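Local coordinates for protein fimbrial subunit type 1 (Actinomyces oris, PDB 3UXF) that forms the shaft of type 1 fimbriae on the bacterial surface, as the major pilin subunit of a cell-wall-linked adhesive fibre, at residues V149-D154 with K179-G184; Y424-D429 with D443-V448. All coordinates share one frame; numbering follows the deposited sequence.

Contact 1 (V149-D154 with K179-G184); sequences VIPAED and KNTLSG
Pro-151 and Thr-181 meet through a backbone carbonyl. Thr-181 N gives a hydrogen bond to Pro-151 O at 2.8 Å, nearly straight at 167°. Thr-181 OG1 also approaches Pro-151 O, at 2.9 Å. A chi1 of 52° sets OG1 between its own backbone N and carbonyl carbon, and turns Thr-181 CG2 to Glu-153 CG, 3.5 Å away. Glu-153 N closes the other side of a single beta bridge, Ala-152 with Asn-180, by bonding to Lys-179 O at 2.8 Å. A water extends this pairing: it donates a hydrogen bond to Glu-153 O and accepts one from Lys-179 N. The side chains of Glu-153 and Lys-179 run side by side, but Glu-153 OE1 and Lys-179 NZ stay 6.3 Å apart, so no salt bridge forms. At the other end Ile-150 CG2 packs on Leu-182 CB at 3.7 Å. The Ile-150 side chain crosses that of Asn-180 at about a right angle. Asn-180 ND2 is held by Glu-51 O, and Lys-49 NZ bonds to Ile-150 O. The bridge joins the loop before strand 155-159 to the linker between strands 170-176 and 185-190. Ile-150 and Leu-182 both touch Ile-344, at the start of strand 344-362.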
# COMPACT_ATOMS: atom_id res chain seq x y z
N VAL A 149 -5.94 10.54 -6.53
CA VAL A 149 -4.94 11.53 -6.16
C VAL A 149 -5.21 12.13 -4.78
O VAL A 149 -6.34 12.38 -4.40
CB VAL A 149 -4.93 12.67 -7.23
CG1 VAL A 149 -4.14 13.88 -6.72
CG2 VAL A 149 -4.38 12.14 -8.56
N ILE A 150 -4.17 12.35 -3.98
CA ILE A 150 -4.36 13.01 -2.70
C ILE A 150 -4.47 14.55 -2.86
O ILE A 150 -3.57 15.14 -3.44
CB ILE A 150 -3.18 12.71 -1.77
CG1 ILE A 150 -3.12 11.19 -1.51
CG2 ILE A 150 -3.36 13.41 -0.41
CD1 ILE A 150 -1.83 10.75 -0.86
N PRO A 151 -5.55 15.16 -2.36
CA PRO A 151 -5.68 16.62 -2.55
C PRO A 151 -4.62 17.39 -1.80
O PRO A 151 -4.16 17.00 -0.71
CB PRO A 151 -7.03 16.95 -1.91
CG PRO A 151 -7.75 15.69 -1.79
CD PRO A 151 -6.70 14.62 -1.62
N ALA A 152 -4.24 18.53 -2.38
CA ALA A 152 -3.43 19.51 -1.65
C ALA A 152 -4.21 20.22 -0.55
O ALA A 152 -5.44 20.39 -0.63
CB ALA A 152 -2.86 20.55 -2.65
N GLU A 153 -3.50 20.69 0.48
CA GLU A 153 -4.12 21.54 1.49
C GLU A 153 -4.31 22.93 0.93
O GLU A 153 -3.46 23.40 0.21
CB GLU A 153 -3.21 21.66 2.70
CG GLU A 153 -3.10 20.35 3.47
CD GLU A 153 -2.55 20.52 4.88
OE1 GLU A 153 -1.68 21.42 5.09
OE2 GLU A 153 -2.99 19.75 5.77
N ASP A 154 -5.42 23.56 1.28
CA ASP A 154 -5.64 24.97 0.90
C ASP A 154 -4.53 25.83 1.49
O ASP A 154 -4.01 25.57 2.60
CB ASP A 154 -6.97 25.51 1.44
CG ASP A 154 -8.20 24.89 0.79
OD1 ASP A 154 -8.11 24.16 -0.21
OD2 ASP A 154 -9.30 25.23 1.29
N LYS A 179 1.28 21.10 -0.11
CA LYS A 179 1.42 19.87 0.65
C LYS A 179 0.18 18.98 0.52
O LYS A 179 -0.95 19.47 0.55
CB LYS A 179 1.64 20.24 2.13
CG LYS A 179 1.76 19.03 3.08
CD LYS A 179 1.62 19.43 4.57
CE LYS A 179 2.98 19.49 5.28
NZ LYS A 179 3.75 18.22 5.18
N ASN A 180 0.40 17.67 0.43
CA ASN A 180 -0.72 16.74 0.51
C ASN A 180 -1.48 16.77 1.83
O ASN A 180 -0.88 16.83 2.91
CB ASN A 180 -0.21 15.33 0.29
CG ASN A 180 0.07 15.02 -1.15
OD1 ASN A 180 -0.34 15.75 -2.05
ND2 ASN A 180 0.71 13.88 -1.38
N THR A 181 -2.80 16.68 1.75
CA THR A 181 -3.61 16.61 2.96
C THR A 181 -3.45 15.30 3.69
O THR A 181 -3.75 15.22 4.88
CB THR A 181 -5.10 16.72 2.63
OG1 THR A 181 -5.45 15.76 1.62
CG2 THR A 181 -5.44 18.12 2.13
N LEU A 182 -3.02 14.27 2.97
CA LEU A 182 -2.86 12.94 3.58
C LEU A 182 -1.47 12.44 3.32
O LEU A 182 -0.98 12.52 2.20
CB LEU A 182 -3.86 11.94 2.96
CG LEU A 182 -5.33 12.32 3.06
CD1 LEU A 182 -6.22 11.32 2.31
CD2 LEU A 182 -5.82 12.44 4.51
N SER A 183 -0.83 11.90 4.35
CA SER A 183 0.53 11.42 4.22
C SER A 183 0.65 10.13 3.45
O SER A 183 1.72 9.82 2.93
CB SER A 183 1.17 11.28 5.59
OG SER A 183 0.36 10.45 6.41
N GLY A 184 -0.43 9.35 3.38
CA GLY A 184 -0.36 8.16 2.55
C GLY A 184 -1.34 7.05 2.90
O GLY A 184 -2.05 7.11 3.91
O HOH W 1 -0.66 23.22 0.61

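Contact 2 (Y424-D429 with D443-V448); sequences YLRAND and DYYCLV
This contact lies in the C-terminal prealbumin-like domain, between the end of strand 419-426 and strand 444-451. The Tyr-445 ring lies between Leu-425 and Asn-428. Leu-425 CD2 sits over one face in a CH-pi contact, 4.0 Å from the ring centroid. Asn-428 ND2 lies over the opposite face, toward the rim, 3.3 Å above the plane. Amide and ring planes are 57° apart, so the amide is tilted rather than stacked. Asn-428 OD1 takes a hydrogen bond from Val-467 N, which helps to fix the amide. With chi1 at -67°, CG of Tyr-445 is anti to its carbonyl carbon, and the ring reaches across to the other strand. There Tyr-445 OH donates to Arg-426 O at 2.6 Å; the donor is tilted 18° from the carbonyl plane. A water donates to the same hydroxyl and has a weak bond from Arg-426 NH2. Arg-426 NE bonds to Tyr-430 O. A second water donates hydrogen bonds to Asn-428 O and Asp-443 OD1. Asp-443 OD2 forms a salt bridge with Lys-436. The segments share no backbone hydrogen bonds. Strand 419-426 pairs with strand 344-362, and strand 444-451 with strand 376-385, so side chains join two sheets, as in a beta sandwich.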
# COMPACT_ATOMS: atom_id res chain seq x y z
N TYR A 424 1.95 -25.92 -2.82
CA TYR A 424 2.99 -25.07 -3.39
C TYR A 424 3.74 -24.43 -2.23
O TYR A 424 3.21 -24.34 -1.13
CB TYR A 424 2.36 -23.97 -4.24
CG TYR A 424 1.39 -24.48 -5.28
CD1 TYR A 424 1.82 -24.79 -6.56
CD2 TYR A 424 0.04 -24.65 -4.98
CE1 TYR A 424 0.94 -25.26 -7.51
CE2 TYR A 424 -0.84 -25.12 -5.93
CZ TYR A 424 -0.38 -25.42 -7.19
OH TYR A 424 -1.25 -25.89 -8.15
N LEU A 425 4.96 -23.97 -2.48
CA LEU A 425 5.78 -23.36 -1.45
C LEU A 425 6.09 -21.89 -1.74
O LEU A 425 6.40 -21.54 -2.87
CB LEU A 425 7.09 -24.13 -1.28
CG LEU A 425 7.02 -25.43 -0.48
CD1 LEU A 425 8.18 -26.34 -0.84
CD2 LEU A 425 7.01 -25.14 1.00
N ARG A 426 6.00 -21.05 -0.72
CA ARG A 426 6.30 -19.63 -0.87
C ARG A 426 7.78 -19.45 -1.17
O ARG A 426 8.62 -20.14 -0.60
CB ARG A 426 5.93 -18.87 0.41
CG ARG A 426 5.42 -17.45 0.17
CD ARG A 426 5.85 -16.52 1.30
NE ARG A 426 7.29 -16.58 1.49
CZ ARG A 426 7.87 -17.10 2.57
NH1 ARG A 426 7.15 -17.57 3.57
NH2 ARG A 426 9.20 -17.13 2.64
N ALA A 427 8.09 -18.52 -2.06
CA ALA A 427 9.48 -18.27 -2.43
C ALA A 427 10.32 -17.94 -1.21
O ALA A 427 9.89 -17.20 -0.34
CB ALA A 427 9.55 -17.14 -3.44
N ASN A 428 11.53 -18.50 -1.15
CA ASN A 428 12.44 -18.22 -0.05
C ASN A 428 12.95 -16.79 -0.12
O ASN A 428 13.32 -16.21 0.90
CB ASN A 428 13.63 -19.18 -0.07
CG ASN A 428 13.23 -20.62 0.12
OD1 ASN A 428 13.10 -21.37 -0.85
ND2 ASN A 428 13.05 -21.03 1.37
N ASP A 429 12.99 -16.24 -1.32
CA ASP A 429 13.54 -14.91 -1.53
C ASP A 429 12.50 -13.82 -1.75
O ASP A 429 12.83 -12.73 -2.22
CB ASP A 429 14.54 -14.93 -2.69
CG ASP A 429 13.89 -15.26 -4.02
OD1 ASP A 429 12.72 -15.68 -4.03
OD2 ASP A 429 14.56 -15.11 -5.06
N ASP A 443 17.75 -19.31 4.78
CA ASP A 443 16.67 -19.12 3.79
C ASP A 443 16.55 -20.34 2.87
O ASP A 443 16.70 -20.25 1.66
CB ASP A 443 16.93 -17.86 2.97
CG ASP A 443 16.87 -16.61 3.81
OD1 ASP A 443 15.91 -16.43 4.58
OD2 ASP A 443 17.81 -15.79 3.74
N TYR A 444 16.25 -21.49 3.48
CA TYR A 444 16.11 -22.74 2.75
C TYR A 444 14.87 -23.51 3.16
O TYR A 444 14.37 -23.38 4.29
CB TYR A 444 17.32 -23.63 3.00
CG TYR A 444 18.50 -23.32 2.12
CD1 TYR A 444 18.59 -23.86 0.86
CD2 TYR A 444 19.55 -22.54 2.59
CE1 TYR A 444 19.65 -23.60 0.05
CE2 TYR A 444 20.64 -22.27 1.77
CZ TYR A 444 20.69 -22.83 0.52
OH TYR A 444 21.77 -22.59 -0.31
N TYR A 445 14.40 -24.35 2.24
CA TYR A 445 13.58 -25.50 2.62
C TYR A 445 14.47 -26.74 2.60
O TYR A 445 15.55 -26.72 2.02
CB TYR A 445 12.48 -25.69 1.59
CG TYR A 445 11.49 -24.56 1.59
CD1 TYR A 445 10.78 -24.25 2.75
CD2 TYR A 445 11.24 -23.81 0.45
CE1 TYR A 445 9.85 -23.18 2.76
CE2 TYR A 445 10.31 -22.74 0.44
CZ TYR A 445 9.61 -22.45 1.61
OH TYR A 445 8.72 -21.38 1.63
N CYS A 446 14.00 -27.84 3.21
CA CYS A 446 14.72 -29.12 3.20
C CYS A 446 13.73 -30.20 2.87
O CYS A 446 12.65 -30.24 3.47
CB CYS A 446 15.31 -29.43 4.61
SG CYS A 446 16.97 -28.64 4.78
N LEU A 447 14.09 -31.10 1.96
CA LEU A 447 13.36 -32.38 1.87
C LEU A 447 13.92 -33.33 2.89
O LEU A 447 15.12 -33.37 3.10
CB LEU A 447 13.57 -33.00 0.50
CG LEU A 447 13.06 -32.21 -0.69
CD1 LEU A 447 13.48 -32.91 -1.96
CD2 LEU A 447 11.54 -32.05 -0.61
N VAL A 448 13.05 -34.09 3.56
CA VAL A 448 13.53 -35.23 4.33
C VAL A 448 12.91 -36.46 3.71
O VAL A 448 11.69 -36.57 3.59
CB VAL A 448 13.12 -35.12 5.81
CG1 VAL A 448 13.41 -36.42 6.56
CG2 VAL A 448 13.86 -33.92 6.46
O HOH W 2 10.05 -19.87 3.60
O HOH W 3 13.32 -16.70 3.62

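The contacts sit far apart, about 42 Å between centres, one in the N-terminal domain and one in the C-terminal prealbumin-like domain. Contact 1 is partly buried and joins the loop before strand 155-159 to the loop before strand 185-190. Contact 2 is buried and joins elements of two sheets within the C-terminal domain. Their chemistry differs accordingly. Backbone hydrogen bonds carry contact 1, with side chains packed around them; an aromatic side chain carries contact 2. Water bridges segments in both. Strand 344-362 is a shared neighbour: its start touches contact 1, and it pairs with strand 419-426 of contact 2.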